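Local coordinates for FdhC (Acinetobacter nosocomialis, PDB 5KTD), which is probably an acyltransferase of the GNAT family, binding coenzyme A and a dTDP-linked 3-hydroxybutanoylamino sugar, at residues Y65-R70 against I77-L82. Residues are numbered along the deposited sequence; the frame is centred on the assembly and turned at random.
Sequences YFIIFR and IGTVRL. With QUH ([[(2~{R},3~{S},5~{R})-5-[5-methyl-2,4-bis(oxidanylidene)pyrimidin-1-yl]-3-oxidanyl-oxolan-2-yl]methoxy-oxidanyl-phosphoryl] [(2~{R},3~{R},4~{S},5~{S},6~{R})-6-methyl-3,5-bis(oxidanyl)-4-[[(3~{R})-3-oxidanylbutanoyl]amino]oxan-2-yl] hydrogen phosphate), chain C.
Tyr65-Arg70 and Ile77-Leu82 run antiparallel at 151°, with hydrogen-bonded pairs at Phe66-Val80 and Ile68-Gly78. The Phe66-Val80 pair is closed by Phe66 N to Val80 O (2.8 Å) and the returning Val80 N to Phe66 O. At the other end the pairing is irregular: Ile68 O takes a nearly straight bond from Ile77 N (2.8 Å) and a weak one from Gly78 N (3.4 Å), so that two residues of one strand face a single residue of the other, a classic beta bulge. Beside it, Ile68 CG2 meets Ile77 CG1 at 3.7 Å, the two side chains crossing at about a right angle, while Ile68 CD1 reaches across to the partner strand, over Gly78, to Val80 CB. Ile68, Ile77, Val80 and Leu82 pack on helix 107-122, while Phe66 turns to Leu15 and to Phe4.

The face bearing Tyr65, Thr79 and Arg81 serves the ligand. Arg81 CD lies over one face of the Tyr65 ring in a CH-pi contact, 4.0 Å from its centroid; the bend at chi3 (62°) then turns the guanidinium, whose plane stands 69° from the ring. Arg81 NH2 donates to diphosphate oxygen O10 of the nucleotide sugar (2.9 Å), while a salt bridge to Glu63 holds NH1 and a hydrogen bond to Ser96 OG holds NE. Tyr65 OH donates to thymine O15 at 2.7 Å and accepts a bond from a water that also donates to Thr79 OG1, itself hydrogen-bonded to Ser96 O. Thymine and diphosphate are thus gripped from neighbouring strands of a bulged beta hairpin, in the central sheet of a GNAT acyltransferase fold.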
loop_
_atom_site.group_PDB
_atom_site.type_symbol
_atom_site.label_atom_id
_atom_site.label_comp_id
_atom_site.label_asym_id
_atom_site.label_seq_id
_atom_site.Cartn_x
_atom_site.Cartn_y
_atom_site.Cartn_z
ATOM N N TYR A 65 -1.579 6.710 -6.184
ATOM C CA TYR A 65 -0.421 5.868 -6.353
ATOM C C TYR A 65 0.710 6.577 -5.653
ATOM O O TYR A 65 0.906 7.771 -5.883
ATOM C CB TYR A 65 -0.143 5.753 -7.822
ATOM C CG TYR A 65 0.858 4.725 -8.285
ATOM C CD1 TYR A 65 1.316 3.712 -7.468
ATOM C CD2 TYR A 65 1.311 4.737 -9.615
ATOM C CE1 TYR A 65 2.211 2.740 -7.962
ATOM C CE2 TYR A 65 2.224 3.803 -10.073
ATOM C CZ TYR A 65 2.690 2.816 -9.225
ATOM O OH TYR A 65 3.597 1.832 -9.683
ATOM N N PHE A 66 1.437 5.868 -4.798
ATOM C CA PHE A 66 2.452 6.476 -3.906
ATOM C C PHE A 66 3.797 5.764 -4.033
ATOM O O PHE A 66 3.834 4.542 -4.117
ATOM C CB PHE A 66 2.045 6.346 -2.448
ATOM C CG PHE A 66 0.767 7.078 -2.094
ATOM C CD1 PHE A 66 -0.468 6.495 -2.294
ATOM C CD2 PHE A 66 0.814 8.326 -1.550
ATOM C CE1 PHE A 66 -1.657 7.191 -1.996
ATOM C CE2 PHE A 66 -0.353 9.029 -1.233
ATOM C CZ PHE A 66 -1.592 8.461 -1.442
ATOM N N ILE A 67 4.862 6.561 -3.978
ATOM C CA ILE A 67 6.201 6.073 -3.689
ATOM C C ILE A 67 6.305 6.009 -2.154
ATOM O O ILE A 67 5.850 6.923 -1.487
ATOM C CB ILE A 67 7.324 7.011 -4.180
ATOM C CG1 ILE A 67 7.250 7.201 -5.701
ATOM C CG2 ILE A 67 8.701 6.457 -3.783
ATOM C CD1 ILE A 67 7.182 5.922 -6.511
ATOM N N ILE A 68 6.877 4.911 -1.669
ATOM C CA ILE A 68 7.203 4.716 -0.258
ATOM C C ILE A 68 8.659 5.127 -0.059
ATOM O O ILE A 68 9.519 4.701 -0.790
ATOM C CB ILE A 68 7.031 3.271 0.207
ATOM C CG1 ILE A 68 5.612 2.734 -0.102
ATOM C CG2 ILE A 68 7.339 3.209 1.705
ATOM C CD1 ILE A 68 5.466 1.236 0.065
ATOM N N PHE A 69 8.907 5.913 0.973
ATOM C CA PHE A 69 10.240 6.441 1.283
ATOM C C PHE A 69 10.639 6.023 2.687
ATOM O O PHE A 69 9.817 5.896 3.538
ATOM C CB PHE A 69 10.282 7.977 1.230
ATOM C CG PHE A 69 10.407 8.550 -0.183
ATOM C CD1 PHE A 69 11.663 8.800 -0.728
ATOM C CD2 PHE A 69 9.264 8.814 -0.974
ATOM C CE1 PHE A 69 11.778 9.299 -2.019
ATOM C CE2 PHE A 69 9.385 9.346 -2.274
ATOM C CZ PHE A 69 10.648 9.573 -2.782
ATOM N N ARG A 70 11.939 5.867 2.853
ATOM C CA ARG A 70 12.596 5.657 4.098
ATOM C C ARG A 70 12.938 7.049 4.672
ATOM O O ARG A 70 13.611 7.863 4.006
ATOM C CB ARG A 70 13.814 4.886 3.729
ATOM C CG ARG A 70 14.625 4.435 4.834
ATOM C CD ARG A 70 15.791 3.673 4.265
ATOM N NE ARG A 70 16.514 3.460 5.501
ATOM C CZ ARG A 70 16.856 2.305 6.037
ATOM N NH1 ARG A 70 16.672 1.149 5.411
ATOM N NH2 ARG A 70 17.456 2.342 7.218
ATOM N N ILE A 77 11.935 3.304 -1.313
ATOM C CA ILE A 77 12.005 1.894 -0.946
ATOM C C ILE A 77 10.834 1.036 -1.506
ATOM O O ILE A 77 10.855 -0.162 -1.375
ATOM C CB ILE A 77 12.104 1.726 0.596
ATOM C CG1 ILE A 77 10.922 2.404 1.313
ATOM C CG2 ILE A 77 13.430 2.300 1.130
ATOM C CD1 ILE A 77 10.742 1.935 2.737
ATOM N N GLY A 78 9.864 1.650 -2.170
ATOM C CA GLY A 78 8.777 0.895 -2.769
ATOM C C GLY A 78 7.593 1.698 -3.290
ATOM O O GLY A 78 7.654 2.928 -3.424
ATOM N N THR A 79 6.505 0.969 -3.543
ATOM C CA THR A 79 5.299 1.522 -4.087
ATOM C C THR A 79 4.096 0.968 -3.414
ATOM O O THR A 79 4.121 -0.118 -2.791
ATOM C CB THR A 79 5.132 1.187 -5.553
ATOM O OG1 THR A 79 5.056 -0.223 -5.713
ATOM C CG2 THR A 79 6.281 1.726 -6.308
ATOM N N VAL A 80 3.020 1.724 -3.504
ATOM C CA VAL A 80 1.727 1.194 -3.077
ATOM C C VAL A 80 0.664 2.013 -3.766
ATOM O O VAL A 80 0.899 3.187 -4.103
ATOM C CB VAL A 80 1.579 1.135 -1.517
ATOM C CG1 VAL A 80 1.411 2.546 -0.981
ATOM C CG2 VAL A 80 0.416 0.219 -1.121
ATOM N N ARG A 81 -0.476 1.392 -3.977
ATOM C CA ARG A 81 -1.559 2.001 -4.791
ATOM C C ARG A 81 -2.960 1.697 -4.271
ATOM O O ARG A 81 -3.232 0.544 -3.918
ATOM C CB ARG A 81 -1.434 1.507 -6.233
ATOM C CG ARG A 81 -2.274 2.243 -7.257
ATOM C CD ARG A 81 -1.786 1.972 -8.686
ATOM N NE ARG A 81 -1.912 0.542 -8.966
ATOM C CZ ARG A 81 -2.748 -0.076 -9.821
ATOM N NH1 ARG A 81 -3.563 0.580 -10.629
ATOM N NH2 ARG A 81 -2.707 -1.409 -9.905
ATOM N N LEU A 82 -3.826 2.736 -4.262
ATOM C CA LEU A 82 -5.237 2.628 -4.024
ATOM C C LEU A 82 -5.955 2.848 -5.318
ATOM O O LEU A 82 -5.744 3.879 -5.946
ATOM C CB LEU A 82 -5.773 3.675 -3.022
ATOM C CG LEU A 82 -5.383 3.453 -1.562
ATOM C CD1 LEU A 82 -3.894 3.689 -1.387
ATOM C CD2 LEU A 82 -6.219 4.388 -0.727
HETATM O O1 QUH C . -0.430 -5.912 -4.086
HETATM C C1 QUH C . -1.524 -6.490 -4.008
HETATM C C2 QUH C . -2.391 -6.509 -2.791
HETATM C C3 QUH C . -1.622 -6.175 -1.544
HETATM O O2 QUH C . -1.058 -7.361 -0.963
HETATM C C4 QUH C . -2.483 -5.586 -0.458
HETATM N N1 QUH C . -2.078 -7.171 -5.079
HETATM C C5 QUH C . -1.530 -7.076 -6.434
HETATM C C6 QUH C . -1.564 -8.444 -7.120
HETATM O O3 QUH C . -0.814 -9.375 -6.306
HETATM C C7 QUH C . -0.934 -8.281 -8.498
HETATM C C8 QUH C . -0.853 -9.585 -9.285
HETATM O O4 QUH C . -1.685 -7.318 -9.269
HETATM C C9 QUH C . -2.387 -6.182 -7.287
HETATM O O5 QUH C . -2.578 -4.902 -6.720
HETATM C C10 QUH C . -1.826 -6.035 -8.661
HETATM O O6 QUH C . -0.591 -5.345 -8.568
HETATM P P1 QUH C . 0.040 -4.731 -9.844
HETATM O O7 QUH C . 0.795 -5.743 -10.721
HETATM O O8 QUH C . 0.909 -3.553 -9.301
HETATM O O9 QUH C . -0.967 -3.834 -10.720
HETATM P P2 QUH C . -2.084 -4.292 -11.782
HETATM O O10 QUH C . -3.400 -3.766 -11.470
HETATM O O11 QUH C . -2.108 -5.806 -11.958
HETATM O O12 QUH C . -1.613 -3.550 -13.088
HETATM C C11 QUH C . -2.434 -3.282 -14.209
HETATM C C12 QUH C . -1.484 -3.236 -15.394
HETATM C C13 QUH C . -0.533 -4.444 -15.432
HETATM O O13 QUH C . -0.275 -4.792 -16.811
HETATM C C14 QUH C . 0.799 -3.941 -14.891
HETATM C C15 QUH C . 0.766 -2.494 -15.337
HETATM O O14 QUH C . -0.637 -2.081 -15.351
HETATM N N2 QUH C . 1.463 -1.532 -14.498
HETATM C C16 QUH C . 1.029 -1.309 -13.221
HETATM C C17 QUH C . 1.646 -0.330 -12.415
HETATM C C18 QUH C . 1.199 -0.025 -11.002
HETATM C C19 QUH C . 2.759 0.358 -13.002
HETATM O O15 QUH C . 3.386 1.265 -12.340
HETATM N N3 QUH C . 3.162 0.119 -14.249
HETATM C C20 QUH C . 2.529 -0.792 -14.984
HETATM O O16 QUH C . 2.992 -0.951 -16.206
HETATM O O HOH W 1 4.547 -0.562 -8.623
#